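Local atomic coordinates of cysteine synthase (Helicobacter pylori, PDB entry 6AHI), a protein that catalyses the pyridoxal phosphate-dependent formation of L-cysteine from O-acetyl-L-serine and sulfide, and also acts as an O-acetylserine-dependent cystathionine beta-synthase. Residues 191-194 with 198-201; 173-178 with 186-191; 31-36 with 166-171; 240-245 with 279-284. One frame throughout, in Å; residues are numbered along the deposited sequence.

Overall arrangement
All four contacts belong to the same six-stranded mixed sheet and the helices against it. Contacts 1 and 2 are buried and share helix 183-195: contact 2 packs it on strand 174-178, contact 1 on the approach to strand 200-206, and their centres are about 7 Å apart. Contact 2 is apolar across its segments, whereas contact 1 adds a lysine-to-carbonyl bond. Contact 3, partly buried, lies on strand 31-36 near the second subunit and combines a leucine on a tyrosine ring with a salt bridge. Contact 4 is at the surface, where an arginine-glutamate salt bridge joins strand 240-244, outermost in this chain, to segment 279-284; its centre is about 17 Å from that of contact 3.

Contact 1: residues 191-194 with 198-201; sequences YLKE and AIRL
Lys193 stretches from helix 183-195 across the side chains of Ile199 and Leu201 to end on a backbone carbonyl. Its NZ gives a hydrogen bond of 2.8 Å to Ile199 O, arriving in the carbonyl plane with a C=O...N angle of 156°, and it holds a second carbonyl, that of Pro197. The chain bends at chi2 (-75°) and then runs straight, which carries the ammonium group out beyond the helix while the methylenes stay on apolar neighbours. Of these, CG lies 4.0 Å from Leu201 CD1, and CD 4.1 Å from Ile199 CG2, each pair meeting at a slant. The other branch of Ile199 points elsewhere: CG1 stands opposite the backbone N (chi1 -162°), and its terminal CD1 reaches Leu192 CD1 at 4.1 Å. Ile199 thus offers one methyl to the lysine stem and the other to the leucine one residue earlier on the helix. Leu192, Ile199 and Leu201 all touch Phe175 of strand 174-178 as well, and Leu192 also meets Val165 of helix 160-168, so the turn from helix 183-195 into strand 200-206 is packed against the neighbouring parallel strand of the sheet.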
# COMPACT_ATOMS: atom_id res chain seq x y z
N TYR A 191 -11.67 -20.38 -14.76
CA TYR A 191 -12.74 -19.41 -15.11
C TYR A 191 -12.52 -18.81 -16.51
O TYR A 191 -13.47 -18.72 -17.29
CB TYR A 191 -12.82 -18.27 -14.10
CG TYR A 191 -13.99 -17.35 -14.35
CD1 TYR A 191 -15.25 -17.63 -13.85
CD2 TYR A 191 -13.83 -16.23 -15.13
CE1 TYR A 191 -16.32 -16.79 -14.10
CE2 TYR A 191 -14.89 -15.38 -15.39
CZ TYR A 191 -16.13 -15.64 -14.85
OH TYR A 191 -17.16 -14.79 -15.09
N LEU A 192 -11.29 -18.41 -16.82
CA LEU A 192 -10.95 -17.82 -18.13
C LEU A 192 -11.16 -18.84 -19.26
O LEU A 192 -11.69 -18.50 -20.33
CB LEU A 192 -9.52 -17.30 -18.11
CG LEU A 192 -9.26 -16.10 -17.20
CD1 LEU A 192 -7.80 -15.73 -17.22
CD2 LEU A 192 -10.07 -14.88 -17.58
N LYS A 193 -10.76 -20.10 -19.01
CA LYS A 193 -10.90 -21.14 -20.01
C LYS A 193 -12.36 -21.39 -20.34
O LYS A 193 -12.67 -21.74 -21.47
CB LYS A 193 -10.28 -22.46 -19.53
CG LYS A 193 -8.85 -22.65 -20.01
CD LYS A 193 -8.78 -23.02 -21.48
CE LYS A 193 -7.36 -23.25 -21.94
NZ LYS A 193 -7.27 -23.29 -23.43
N GLU A 194 -13.24 -21.30 -19.34
CA GLU A 194 -14.67 -21.49 -19.56
C GLU A 194 -15.22 -20.40 -20.49
O GLU A 194 -16.06 -20.70 -21.33
CB GLU A 194 -15.46 -21.45 -18.24
CG GLU A 194 -15.30 -22.71 -17.41
CD GLU A 194 -15.87 -22.64 -16.00
OE1 GLU A 194 -16.51 -21.60 -15.67
OE2 GLU A 194 -15.69 -23.62 -15.24
N ALA A 198 -10.06 -20.52 -26.25
CA ALA A 198 -8.80 -20.44 -26.97
C ALA A 198 -7.63 -19.88 -26.13
O ALA A 198 -6.55 -19.78 -26.64
CB ALA A 198 -8.99 -19.56 -28.20
N ILE A 199 -7.86 -19.44 -24.89
CA ILE A 199 -6.79 -18.73 -24.16
C ILE A 199 -5.62 -19.70 -23.87
O ILE A 199 -5.81 -20.87 -23.57
CB ILE A 199 -7.33 -18.07 -22.89
CG1 ILE A 199 -6.39 -16.99 -22.35
CG2 ILE A 199 -7.65 -19.13 -21.85
CD1 ILE A 199 -6.96 -16.24 -21.17
N ARG A 200 -4.41 -19.17 -23.96
CA ARG A 200 -3.19 -19.88 -23.59
C ARG A 200 -2.96 -19.67 -22.08
O ARG A 200 -3.25 -18.63 -21.52
CB ARG A 200 -1.99 -19.38 -24.42
CG ARG A 200 -2.00 -19.84 -25.87
CD ARG A 200 -0.97 -19.13 -26.73
NE ARG A 200 0.36 -19.10 -26.14
CZ ARG A 200 1.27 -20.08 -26.17
NH1 ARG A 200 0.98 -21.25 -26.73
NH2 ARG A 200 2.45 -19.90 -25.60
N LEU A 201 -2.43 -20.70 -21.43
CA LEU A 201 -2.14 -20.67 -20.00
C LEU A 201 -0.65 -20.95 -19.77
O LEU A 201 -0.18 -22.04 -20.14
CB LEU A 201 -2.95 -21.76 -19.30
CG LEU A 201 -4.47 -21.67 -19.41
CD1 LEU A 201 -5.10 -22.81 -18.64
CD2 LEU A 201 -4.98 -20.34 -18.88

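Contact 2: residues 173-178 with 186-191; sequences TSFVAG and AGTARY
Thr188 OG1 is hydrogen-bonded to the carbonyl O of Thr184, one turn earlier in helix 183-195, and this leaves the carbon side of the threonine for the ring of Phe175. The hydroxyl sits beside its own backbone N (chi1 -53°), the usual place for a helical threonine that bonds back to the preceding turn; CG2 is then on the other side of CB, anti to that N. From there CG2 comes within 3.5 Å of Phe175 CZ, and Thr188 CB lies 3.7 Å from Phe175 CE2. The methyl approaches the ring at an oblique angle, and the two side chains cross almost perpendicularly. Phe175 reaches out of strand 174-178 with CG anti to its backbone N (chi1 175°), which puts the far end of the ring on Thr188 and one flank on the next helical residue. On that flank Phe175 CD2 is 4.1 Å from Ala189 CB, and Phe175 CE2 is 3.8 Å from the backbone N of Ala189. The CA atoms of Phe175 and Ala189 are 7.2 Å apart, a close approach consistent with the small alanine side chain. Thr188 also touches Tyr156 and Leu160. The arrangement is that of the first half of a beta-alpha-beta crossover, strand 174-178 to helix 183-195 to the adjacent parallel strand 200-206. The glycine-rich segment Gly180 to Thr184, which leads from the strand into the first turn of the helix, by similarity binds pyridoxal 5'-phosphate, as in other fold type II enzymes.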
# COMPACT_ATOMS: atom_id res chain seq x y z
N THR A 173 -5.58 -13.35 -25.16
CA THR A 173 -4.87 -14.34 -25.91
C THR A 173 -4.20 -15.34 -24.94
O THR A 173 -4.14 -16.55 -25.22
CB THR A 173 -3.79 -13.69 -26.78
OG1 THR A 173 -4.35 -12.55 -27.46
CG2 THR A 173 -3.19 -14.66 -27.76
N SER A 174 -3.71 -14.82 -23.82
CA SER A 174 -2.92 -15.59 -22.90
C SER A 174 -3.10 -15.06 -21.46
O SER A 174 -3.30 -13.86 -21.22
CB SER A 174 -1.47 -15.56 -23.34
OG SER A 174 -0.68 -16.37 -22.46
N PHE A 175 -2.97 -15.99 -20.51
CA PHE A 175 -2.93 -15.75 -19.09
C PHE A 175 -1.62 -16.33 -18.54
O PHE A 175 -1.33 -17.50 -18.68
CB PHE A 175 -4.13 -16.38 -18.39
CG PHE A 175 -4.13 -16.30 -16.88
CD1 PHE A 175 -3.89 -15.08 -16.25
CD2 PHE A 175 -4.34 -17.42 -16.09
CE1 PHE A 175 -3.89 -14.99 -14.87
CE2 PHE A 175 -4.34 -17.32 -14.71
CZ PHE A 175 -4.12 -16.12 -14.10
N VAL A 176 -0.84 -15.45 -17.93
CA VAL A 176 0.47 -15.73 -17.43
C VAL A 176 0.48 -15.38 -15.95
O VAL A 176 0.24 -14.21 -15.63
CB VAL A 176 1.52 -14.88 -18.18
CG1 VAL A 176 2.91 -15.10 -17.63
CG2 VAL A 176 1.46 -15.12 -19.69
N ALA A 177 0.79 -16.34 -15.07
CA ALA A 177 0.75 -16.06 -13.64
C ALA A 177 1.75 -16.94 -12.88
O ALA A 177 1.97 -18.10 -13.26
CB ALA A 177 -0.65 -16.26 -13.10
N GLY A 178 2.35 -16.35 -11.85
CA GLY A 178 3.24 -17.05 -10.93
C GLY A 178 2.50 -18.13 -10.15
O GLY A 178 1.31 -17.99 -9.83
N ALA A 186 -4.55 -21.60 -11.02
CA ALA A 186 -5.51 -22.63 -11.36
C ALA A 186 -6.95 -22.11 -11.32
O ALA A 186 -7.77 -22.49 -12.16
CB ALA A 186 -5.37 -23.82 -10.42
N GLY A 187 -7.29 -21.32 -10.30
CA GLY A 187 -8.64 -20.80 -10.13
C GLY A 187 -9.04 -19.84 -11.25
O GLY A 187 -10.14 -19.93 -11.84
N THR A 188 -8.13 -18.93 -11.53
CA THR A 188 -8.31 -17.91 -12.53
C THR A 188 -8.34 -18.57 -13.91
O THR A 188 -9.21 -18.24 -14.72
CB THR A 188 -7.24 -16.82 -12.44
OG1 THR A 188 -7.19 -16.33 -11.11
CG2 THR A 188 -7.50 -15.65 -13.37
N ALA A 189 -7.42 -19.51 -14.16
CA ALA A 189 -7.32 -20.17 -15.44
C ALA A 189 -8.60 -20.93 -15.76
O ALA A 189 -9.07 -20.93 -16.91
CB ALA A 189 -6.12 -21.07 -15.48
N ARG A 190 -9.15 -21.62 -14.75
CA ARG A 190 -10.38 -22.41 -14.95
C ARG A 190 -11.50 -21.50 -15.43
O ARG A 190 -12.17 -21.83 -16.37
CB ARG A 190 -10.81 -23.06 -13.63
CG ARG A 190 -12.09 -23.87 -13.74
CD ARG A 190 -12.53 -24.57 -12.46
NE ARG A 190 -11.49 -24.61 -11.44
CZ ARG A 190 -10.23 -25.00 -11.63
NH2 ARG A 190 -9.26 -24.59 -10.85
N TYR A 191 -11.67 -20.38 -14.76
CA TYR A 191 -12.74 -19.41 -15.11
C TYR A 191 -12.52 -18.81 -16.51
O TYR A 191 -13.47 -18.72 -17.29
CB TYR A 191 -12.82 -18.27 -14.10
CG TYR A 191 -13.99 -17.35 -14.35
CD1 TYR A 191 -15.25 -17.63 -13.85
CD2 TYR A 191 -13.83 -16.23 -15.13
CE1 TYR A 191 -16.32 -16.79 -14.10
CE2 TYR A 191 -14.89 -15.38 -15.39
CZ TYR A 191 -16.13 -15.64 -14.85
OH TYR A 191 -17.16 -14.79 -15.09

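Contact 3: residues 31-36 with 166-171; sequences AIYAKL and QELGTN
In the mixed sheet of this fold type II enzyme, strand 31-36 presents Tyr33 and Lys35 to the last turn of helix 160-168. Leu168 covers one face of the Tyr33 ring in a CH-pi contact, its CD2 standing 4.3 Å from the ring centroid and 27° off the normal. The second methyl branch reaches lower on the same residue, with Leu168 CD1 3.9 Å from Tyr33 CB, so both methyls rest over the same face, CD1 by the base of the ring and CD2 by Tyr33 CD1 and CE1. At the far end of the ring, Tyr33 OH is hydrogen-bonded to Gln287 OE1 on the adjacent strand. Leu168 packs on Ile3 and Glu167 on Met2 of the second subunit, at the dimer interface. Lys35 and Glu167 cross nearly at right angles. The lysine chain bends at chi2 (71°), bringing its ammonium group toward the helix, where Glu163, one turn before Glu167, forms another salt bridge with it and Thr14 O accepts a further bond. Such a double carboxylate setting would be expected to stabilise the charged lysine. Lys35 NZ meets Glu167 OE1 at 2.7 Å, from above the carboxylate plane and 39° out of it.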
# COMPACT_ATOMS: atom_id res chain seq x y z
N ALA A 31 -0.64 -5.88 -26.16
CA ALA A 31 -0.64 -5.27 -24.85
C ALA A 31 -0.48 -6.34 -23.78
O ALA A 31 -0.93 -7.49 -23.96
CB ALA A 31 -1.91 -4.50 -24.60
N ILE A 32 0.08 -5.91 -22.65
CA ILE A 32 0.07 -6.68 -21.43
C ILE A 32 -0.80 -5.91 -20.43
O ILE A 32 -0.57 -4.75 -20.16
CB ILE A 32 1.49 -6.94 -20.88
CG1 ILE A 32 2.35 -7.75 -21.85
CG2 ILE A 32 1.41 -7.61 -19.51
CD1 ILE A 32 3.80 -7.82 -21.48
N TYR A 33 -1.73 -6.64 -19.83
CA TYR A 33 -2.55 -6.15 -18.75
C TYR A 33 -2.12 -6.83 -17.45
O TYR A 33 -2.22 -8.01 -17.35
CB TYR A 33 -4.01 -6.45 -19.01
CG TYR A 33 -4.52 -5.79 -20.25
CD1 TYR A 33 -4.96 -4.49 -20.22
CD2 TYR A 33 -4.53 -6.46 -21.46
CE1 TYR A 33 -5.48 -3.87 -21.34
CE2 TYR A 33 -5.01 -5.83 -22.61
CZ TYR A 33 -5.50 -4.55 -22.55
OH TYR A 33 -6.00 -3.93 -23.68
N ALA A 34 -1.76 -6.03 -16.46
CA ALA A 34 -1.41 -6.53 -15.17
C ALA A 34 -2.48 -6.10 -14.18
O ALA A 34 -2.71 -4.91 -13.93
CB ALA A 34 -0.07 -6.03 -14.71
N LYS A 35 -3.11 -7.12 -13.59
CA LYS A 35 -4.02 -6.90 -12.51
C LYS A 35 -3.22 -6.57 -11.25
O LYS A 35 -2.38 -7.35 -10.84
CB LYS A 35 -4.90 -8.14 -12.41
CG LYS A 35 -6.00 -8.03 -11.39
CD LYS A 35 -7.08 -7.11 -11.78
CE LYS A 35 -8.35 -7.45 -11.04
NZ LYS A 35 -9.26 -6.29 -11.00
N LEU A 36 -3.48 -5.39 -10.67
CA LEU A 36 -2.68 -4.83 -9.59
C LEU A 36 -3.24 -5.24 -8.21
O LEU A 36 -3.77 -4.39 -7.47
CB LEU A 36 -2.65 -3.30 -9.73
CG LEU A 36 -2.11 -2.78 -11.06
CD1 LEU A 36 -1.94 -1.27 -10.99
CD2 LEU A 36 -0.80 -3.48 -11.40
N GLN A 166 -14.97 -8.73 -16.41
CA GLN A 166 -15.81 -7.50 -16.41
C GLN A 166 -15.01 -6.30 -16.93
O GLN A 166 -15.56 -5.50 -17.65
CB GLN A 166 -16.31 -7.14 -15.01
CG GLN A 166 -17.43 -8.03 -14.53
CD GLN A 166 -17.96 -7.59 -13.19
OE1 GLN A 166 -17.88 -6.41 -12.82
NE2 GLN A 166 -18.51 -8.54 -12.45
N GLU A 167 -13.74 -6.17 -16.55
CA GLU A 167 -12.90 -5.02 -16.93
C GLU A 167 -12.33 -5.20 -18.35
O GLU A 167 -12.16 -4.23 -19.07
CB GLU A 167 -11.66 -4.85 -16.04
CG GLU A 167 -11.90 -4.56 -14.57
CD GLU A 167 -10.62 -4.62 -13.72
OE1 GLU A 167 -10.13 -5.77 -13.52
OE2 GLU A 167 -10.09 -3.52 -13.28
N LEU A 168 -11.89 -6.41 -18.71
CA LEU A 168 -11.12 -6.56 -19.95
C LEU A 168 -11.89 -7.25 -21.06
O LEU A 168 -11.43 -7.23 -22.19
CB LEU A 168 -9.84 -7.35 -19.67
CG LEU A 168 -8.90 -6.75 -18.64
CD1 LEU A 168 -7.66 -7.63 -18.51
CD2 LEU A 168 -8.54 -5.31 -19.01
N GLY A 169 -13.03 -7.87 -20.76
CA GLY A 169 -13.77 -8.66 -21.75
C GLY A 169 -13.09 -9.99 -22.07
O GLY A 169 -12.23 -10.50 -21.29
N THR A 170 -13.41 -10.54 -23.24
CA THR A 170 -13.00 -11.85 -23.62
C THR A 170 -11.88 -11.81 -24.66
O THR A 170 -11.44 -12.84 -25.08
CB THR A 170 -14.19 -12.68 -24.13
OG1 THR A 170 -14.71 -12.08 -25.31
CG2 THR A 170 -15.28 -12.85 -23.09
N ASN A 171 -11.38 -10.63 -25.05
CA ASN A 171 -10.27 -10.51 -26.03
C ASN A 171 -8.93 -10.65 -25.28
O ASN A 171 -8.14 -9.68 -25.12
CB ASN A 171 -10.33 -9.22 -26.86
CG ASN A 171 -9.42 -9.26 -28.07
OD1 ASN A 171 -9.23 -10.30 -28.70
ND2 ASN A 171 -8.83 -8.13 -28.41

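Contact 4: residues 240-245 with 279-284; sequences GFETIS and AQRLPE
Arg281 joins Glu242 by a salt bridge, the one point where segment 279-284 touches strand 240-244. Followed in order, the segment first presents Ala279, which packs on Val288 of the sheet and whose carbonyl O takes a hydrogen bond of 3.2 Å from Leu282 N, so that this backbone bond spans the arginine. Arg281 then leads toward the strand. Its CG lies between the backbone N and the carbonyl carbon, and the chain runs extended through chi2 and bends at chi3, so that the guanidinium arrives at Glu242 edge-on. Glu242 comes to meet it from the opposite direction, with CG anti to the backbone N and its chain bent at chi2 (72°). Arg281 NH2 gives a hydrogen bond of 3.0 Å to Glu242 OE1, with an N-H...O angle of 159°. The oxygen is approached on its syn side and lies near the guanidinium plane; the two flat groups are almost coplanar, at 15° to each other. Arg281 NH1 is 3.6 Å from Glu242 OE1, so the pairing rests on a single N-H. That other nitrogen instead forms a salt bridge with Glu278 OE1, giving the arginine a carboxylate at each of its terminal nitrogens. Leu282, next along, packs on Val288 and Arg200. The contact thus ties the C-terminal part of helix 266-281, packed against an alpha/beta sheet, to strand 240-244, the sheet's outermost strand within this chain, through an ion pair at the surface.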
# COMPACT_ATOMS: atom_id res chain seq x y z
N GLY A 240 2.39 -24.07 -21.10
CA GLY A 240 3.78 -24.04 -20.75
C GLY A 240 4.02 -23.41 -19.39
O GLY A 240 3.12 -22.86 -18.80
N PHE A 241 5.24 -23.63 -18.88
CA PHE A 241 5.79 -22.97 -17.73
C PHE A 241 6.99 -22.14 -18.19
O PHE A 241 7.70 -22.53 -19.12
CB PHE A 241 6.23 -23.96 -16.66
CG PHE A 241 5.09 -24.83 -16.18
CD1 PHE A 241 4.10 -24.32 -15.37
CD2 PHE A 241 4.98 -26.14 -16.61
CE1 PHE A 241 3.03 -25.11 -14.99
CE2 PHE A 241 3.92 -26.93 -16.20
CZ PHE A 241 2.95 -26.42 -15.38
N GLU A 242 7.18 -21.00 -17.54
CA GLU A 242 8.28 -20.12 -17.81
C GLU A 242 9.15 -20.06 -16.55
O GLU A 242 8.63 -19.71 -15.47
CB GLU A 242 7.69 -18.78 -18.28
CG GLU A 242 8.70 -17.86 -18.93
CD GLU A 242 9.16 -18.27 -20.33
OE1 GLU A 242 8.33 -18.30 -21.24
OE2 GLU A 242 10.36 -18.57 -20.48
N THR A 243 10.44 -20.40 -16.68
CA THR A 243 11.40 -20.37 -15.58
C THR A 243 12.19 -19.07 -15.66
O THR A 243 12.85 -18.82 -16.66
CB THR A 243 12.40 -21.54 -15.62
OG1 THR A 243 11.69 -22.77 -15.69
CG2 THR A 243 13.31 -21.58 -14.42
N ILE A 244 12.09 -18.25 -14.61
CA ILE A 244 12.72 -16.92 -14.56
C ILE A 244 13.86 -16.96 -13.54
O ILE A 244 13.68 -17.33 -12.40
CB ILE A 244 11.67 -15.87 -14.19
CG1 ILE A 244 10.49 -15.90 -15.17
CG2 ILE A 244 12.29 -14.49 -14.10
CD1 ILE A 244 10.86 -15.67 -16.60
N SER A 245 15.04 -16.56 -14.00
CA SER A 245 16.19 -16.41 -13.09
C SER A 245 15.94 -15.27 -12.11
O SER A 245 15.17 -14.35 -12.39
CB SER A 245 17.44 -16.19 -13.88
OG SER A 245 17.41 -14.93 -14.53
N ALA A 279 4.22 -12.27 -24.77
CA ALA A 279 3.76 -11.28 -25.77
C ALA A 279 4.67 -11.30 -27.01
O ALA A 279 4.18 -11.21 -28.13
CB ALA A 279 3.71 -9.88 -25.19
N GLN A 280 5.98 -11.49 -26.78
CA GLN A 280 6.95 -11.42 -27.85
C GLN A 280 6.83 -12.62 -28.79
O GLN A 280 7.28 -12.51 -29.92
CB GLN A 280 8.37 -11.29 -27.29
CG GLN A 280 8.68 -9.87 -26.86
CD GLN A 280 9.97 -9.75 -26.09
OE1 GLN A 280 10.60 -10.75 -25.76
NE2 GLN A 280 10.40 -8.52 -25.84
N ARG A 281 6.24 -13.74 -28.35
CA ARG A 281 6.13 -14.93 -29.18
C ARG A 281 4.75 -14.99 -29.85
O ARG A 281 4.52 -15.87 -30.64
CB ARG A 281 6.43 -16.21 -28.39
CG ARG A 281 5.34 -16.66 -27.41
CD ARG A 281 5.55 -18.03 -26.78
NE ARG A 281 6.79 -18.14 -26.02
CZ ARG A 281 6.92 -17.99 -24.70
NH1 ARG A 281 5.86 -17.94 -23.90
NH2 ARG A 281 8.13 -17.90 -24.17
N LEU A 282 3.83 -14.06 -29.56
CA LEU A 282 2.46 -14.12 -30.12
C LEU A 282 2.30 -13.11 -31.25
O LEU A 282 3.03 -12.13 -31.31
CB LEU A 282 1.48 -13.84 -28.99
CG LEU A 282 1.36 -14.91 -27.91
CD1 LEU A 282 0.46 -14.40 -26.79
CD2 LEU A 282 0.81 -16.22 -28.46
N PRO A 283 1.30 -13.30 -32.15
CA PRO A 283 1.07 -12.37 -33.27
C PRO A 283 0.79 -10.94 -32.79
O PRO A 283 0.28 -10.75 -31.69
CB PRO A 283 -0.22 -12.88 -33.94
CG PRO A 283 -0.30 -14.35 -33.53
CD PRO A 283 0.36 -14.43 -32.17
N GLU A 284 1.06 -9.94 -33.63
CA GLU A 284 0.66 -8.59 -33.35
C GLU A 284 -0.83 -8.59 -33.01
O GLU A 284 -1.58 -9.34 -33.61
CB GLU A 284 0.91 -7.69 -34.58
CG GLU A 284 2.40 -7.48 -34.80
CD GLU A 284 2.79 -6.63 -36.00
OE1 GLU A 284 1.91 -6.33 -36.84
OE2 GLU A 284 3.97 -6.28 -36.09